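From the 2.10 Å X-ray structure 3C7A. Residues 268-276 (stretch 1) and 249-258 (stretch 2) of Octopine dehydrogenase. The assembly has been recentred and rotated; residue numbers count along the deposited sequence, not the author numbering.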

# COMPACT_ATOMS: atom_id res chain seq x y z
N ASP A 268 -15.79 -9.75 -12.53
CA ASP A 268 -16.55 -9.81 -11.28
C ASP A 268 -16.03 -8.85 -10.20
O ASP A 268 -14.99 -9.10 -9.58
CB ASP A 268 -16.58 -11.26 -10.75
CG ASP A 268 -17.61 -11.46 -9.63
OD1 ASP A 268 -18.33 -10.51 -9.26
OD2 ASP A 268 -17.71 -12.60 -9.13
N LEU A 269 -16.77 -7.77 -9.97
CA LEU A 269 -16.42 -6.76 -8.97
C LEU A 269 -17.48 -6.65 -7.86
O LEU A 269 -17.63 -5.58 -7.24
CB LEU A 269 -16.19 -5.40 -9.64
CG LEU A 269 -14.83 -5.06 -10.26
CD1 LEU A 269 -14.56 -5.82 -11.56
CD2 LEU A 269 -14.70 -3.56 -10.49
N SER A 270 -18.19 -7.75 -7.60
CA SER A 270 -19.33 -7.75 -6.67
C SER A 270 -18.97 -7.68 -5.17
O SER A 270 -19.85 -7.45 -4.34
CB SER A 270 -20.24 -8.96 -6.93
OG SER A 270 -19.54 -10.18 -6.76
N ASP A 271 -17.74 -7.98 -4.79
CA ASP A 271 -17.25 -7.87 -3.40
C ASP A 271 -16.83 -6.42 -2.90
O ASP A 271 -16.40 -6.25 -1.80
CB ASP A 271 -16.14 -8.91 -3.10
CG ASP A 271 -16.68 -10.35 -2.85
OD1 ASP A 271 -17.83 -10.61 -3.05
OD2 ASP A 271 -15.93 -11.23 -2.45
N VAL A 272 -16.92 -5.44 -3.77
CA VAL A 272 -16.88 -4.03 -3.38
C VAL A 272 -18.10 -3.62 -2.51
O VAL A 272 -19.22 -3.70 -2.95
CB VAL A 272 -16.73 -3.07 -4.62
CG1 VAL A 272 -16.83 -1.59 -4.22
CG2 VAL A 272 -15.44 -3.32 -5.45
N LYS A 273 -17.83 -3.16 -1.28
CA LYS A 273 -18.84 -2.89 -0.23
C LYS A 273 -18.91 -1.49 0.50
O LYS A 273 -17.97 -0.73 0.46
CB LYS A 273 -18.90 -4.01 0.79
CG LYS A 273 -17.67 -4.20 1.64
CD LYS A 273 -17.75 -5.51 2.49
CE LYS A 273 -17.16 -6.68 1.83
NZ LYS A 273 -16.96 -7.86 2.62
N ASP A 274 -20.04 -1.19 1.14
CA ASP A 274 -20.15 0.03 1.94
C ASP A 274 -19.14 0.03 3.09
O ASP A 274 -18.83 -1.02 3.65
CB ASP A 274 -21.57 0.16 2.54
CG ASP A 274 -22.66 0.21 1.48
OD1 ASP A 274 -22.72 1.19 0.70
OD2 ASP A 274 -23.49 -0.73 1.44
N ILE A 275 -18.62 1.22 3.42
CA ILE A 275 -17.66 1.37 4.53
C ILE A 275 -18.29 1.07 5.91
O ILE A 275 -17.60 0.58 6.81
CB ILE A 275 -16.94 2.76 4.49
CG1 ILE A 275 -15.74 2.79 5.46
CG2 ILE A 275 -17.92 3.92 4.74
CD1 ILE A 275 -14.71 3.87 5.16
N TYR A 276 -19.58 1.35 6.06
CA TYR A 276 -20.33 1.04 7.28
C TYR A 276 -20.43 -0.47 7.50
O TYR A 276 -20.33 -0.95 8.64
CB TYR A 276 -21.72 1.69 7.25
CG TYR A 276 -22.64 1.34 8.41
CD1 TYR A 276 -22.43 1.88 9.68
CD2 TYR A 276 -23.73 0.48 8.23
CE1 TYR A 276 -23.28 1.56 10.75
CE2 TYR A 276 -24.58 0.16 9.29
CZ TYR A 276 -24.35 0.70 10.54
OH TYR A 276 -25.19 0.39 11.59
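Stretch 2, residues 249-258: CSNECKDVAN

Stretch 2 is helical throughout, with phi between -58° and -71° and psi between -31° and -44°, and it belongs to a helix that extends beyond both ends. Stretch 1 lies along it mostly as loop and turn, becoming helical at I275. The CA pairing gives the direction: L269 lies 6.5 Å from A257, V272 7.1 Å from K254 and D274 6.3 Å from S250, all CA to CA. Rising numbers in one stretch therefore meet falling numbers in the other, so the two run in opposite senses. The contact is modest, burying 348 Å² over both sides.

At the A257 end the contact is apolar. A type I turn from L269 to V272 places both of its end residues with CA-to-CB toward the helix, whereas S270 points away. L269, with chi1 -84° (m) and chi2 73° (p), brings CD2 to 4.3 Å from A257 CB; V272, with chi1 174° (t), brings CG2 to 4.4 Å from the same A257 CB. One methyl thus meets two side chains, and A257 is the residue most covered in stretch 2. S270 uses its p rotamer (61°) within its own stretch: its OG donates to D268 OD1 at 2.8 Å, while S270 N also donates to D268 OD1 at 3.2 Å.

At the other end the contact is polar. S250 points toward stretch 1 in the t rotamer (178°), placing its OG 3.4 Å from I275 N. The N-H...O angle of 154° supports a hydrogen bond, but a weak one. I275 CG2 also approaches S250 OG, at 3.8 Å. D274 occupies the N-cap position, yet its side chain makes no capping bond. With chi1 -59° (m) and chi2 -66°, its carboxylate instead approaches stretch 2, although its CA-to-CB bond points sideways.

Water 1 explains how these polar groups fit together. It accepts from S250 OG at 3.0 Å and donates to N251 OD1 at 2.7 Å and to D274 OD1 at 2.6 Å. D274 OD1 and N251 OD1 are themselves 4.2 Å apart, two acceptors joined through the water's two donors. N251 has its CA-to-CB bond pointing away, but chi1 -77° (m) and chi2 -13° bring its end nearer.

K254 has chi angles of -80° (m), 158° (t), 81° (p) and -89° (m). Its CD lies 3.3 Å from D274 OD1, but its NZ is 4.3 Å from D274 OD1: the opposite charges are near each other, beyond salt-bridge range.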

# COMPACT_ATOMS: atom_id res chain seq x y z
N CYS A 249 -18.49 9.77 -0.18
CA CYS A 249 -17.31 9.29 -0.91
C CYS A 249 -17.34 7.77 -1.13
O CYS A 249 -16.84 7.28 -2.14
CB CYS A 249 -16.02 9.71 -0.19
SG CYS A 249 -15.60 11.48 -0.31
N SER A 250 -17.92 7.05 -0.17
CA SER A 250 -18.11 5.60 -0.27
C SER A 250 -19.15 5.21 -1.33
O SER A 250 -18.98 4.21 -2.03
CB SER A 250 -18.51 5.02 1.10
OG SER A 250 -18.75 3.62 1.02
N ASN A 251 -20.22 6.01 -1.43
CA ASN A 251 -21.25 5.81 -2.45
C ASN A 251 -20.71 5.99 -3.87
O ASN A 251 -21.15 5.31 -4.80
CB ASN A 251 -22.45 6.74 -2.20
CG ASN A 251 -23.35 6.26 -1.07
OD1 ASN A 251 -23.26 5.12 -0.61
ND2 ASN A 251 -24.25 7.13 -0.62
N GLU A 252 -19.77 6.92 -4.03
CA GLU A 252 -19.12 7.16 -5.32
C GLU A 252 -18.23 6.00 -5.78
O GLU A 252 -18.10 5.75 -6.98
CB GLU A 252 -18.33 8.49 -5.30
CG GLU A 252 -19.22 9.73 -5.42
CD GLU A 252 -18.49 11.05 -5.15
OE1 GLU A 252 -17.25 11.06 -5.00
OE2 GLU A 252 -19.18 12.09 -5.07
N CYS A 253 -17.64 5.28 -4.82
CA CYS A 253 -16.87 4.06 -5.11
C CYS A 253 -17.74 2.96 -5.73
O CYS A 253 -17.29 2.22 -6.61
CB CYS A 253 -16.17 3.54 -3.84
SG CYS A 253 -14.68 4.46 -3.32
N LYS A 254 -18.98 2.85 -5.26
CA LYS A 254 -19.95 1.87 -5.77
C LYS A 254 -20.42 2.19 -7.19
O LYS A 254 -20.59 1.27 -8.01
CB LYS A 254 -21.14 1.73 -4.82
CG LYS A 254 -20.87 0.83 -3.62
CD LYS A 254 -21.80 1.11 -2.44
CE LYS A 254 -23.16 0.44 -2.59
NZ LYS A 254 -24.15 1.30 -3.33
N ASP A 255 -20.64 3.47 -7.48
CA ASP A 255 -21.05 3.94 -8.81
C ASP A 255 -20.04 3.55 -9.91
O ASP A 255 -20.44 3.17 -11.01
CB ASP A 255 -21.25 5.46 -8.82
CG ASP A 255 -22.48 5.90 -8.03
OD1 ASP A 255 -23.43 5.11 -7.86
OD2 ASP A 255 -22.49 7.07 -7.58
N VAL A 256 -18.75 3.64 -9.59
CA VAL A 256 -17.67 3.31 -10.52
C VAL A 256 -17.62 1.81 -10.83
O VAL A 256 -17.47 1.41 -11.99
CB VAL A 256 -16.29 3.83 -10.02
CG1 VAL A 256 -15.16 3.42 -10.96
CG2 VAL A 256 -16.31 5.34 -9.85
N ALA A 257 -17.76 0.99 -9.79
CA ALA A 257 -17.73 -0.47 -9.92
C ALA A 257 -18.87 -1.03 -10.79
O ALA A 257 -18.65 -1.93 -11.61
CB ALA A 257 -17.72 -1.13 -8.54
N ASN A 258 -20.08 -0.49 -10.60
CA ASN A 258 -21.26 -0.91 -11.36
C ASN A 258 -21.17 -0.58 -12.86
O ASN A 258 -21.69 -1.32 -13.69
CB ASN A 258 -22.54 -0.31 -10.77
CG ASN A 258 -22.98 -1.00 -9.48
OD1 ASN A 258 -22.71 -2.18 -9.26
ND2 ASN A 258 -23.66 -0.25 -8.62
O HOH W 1 -21.78 3.62 1.13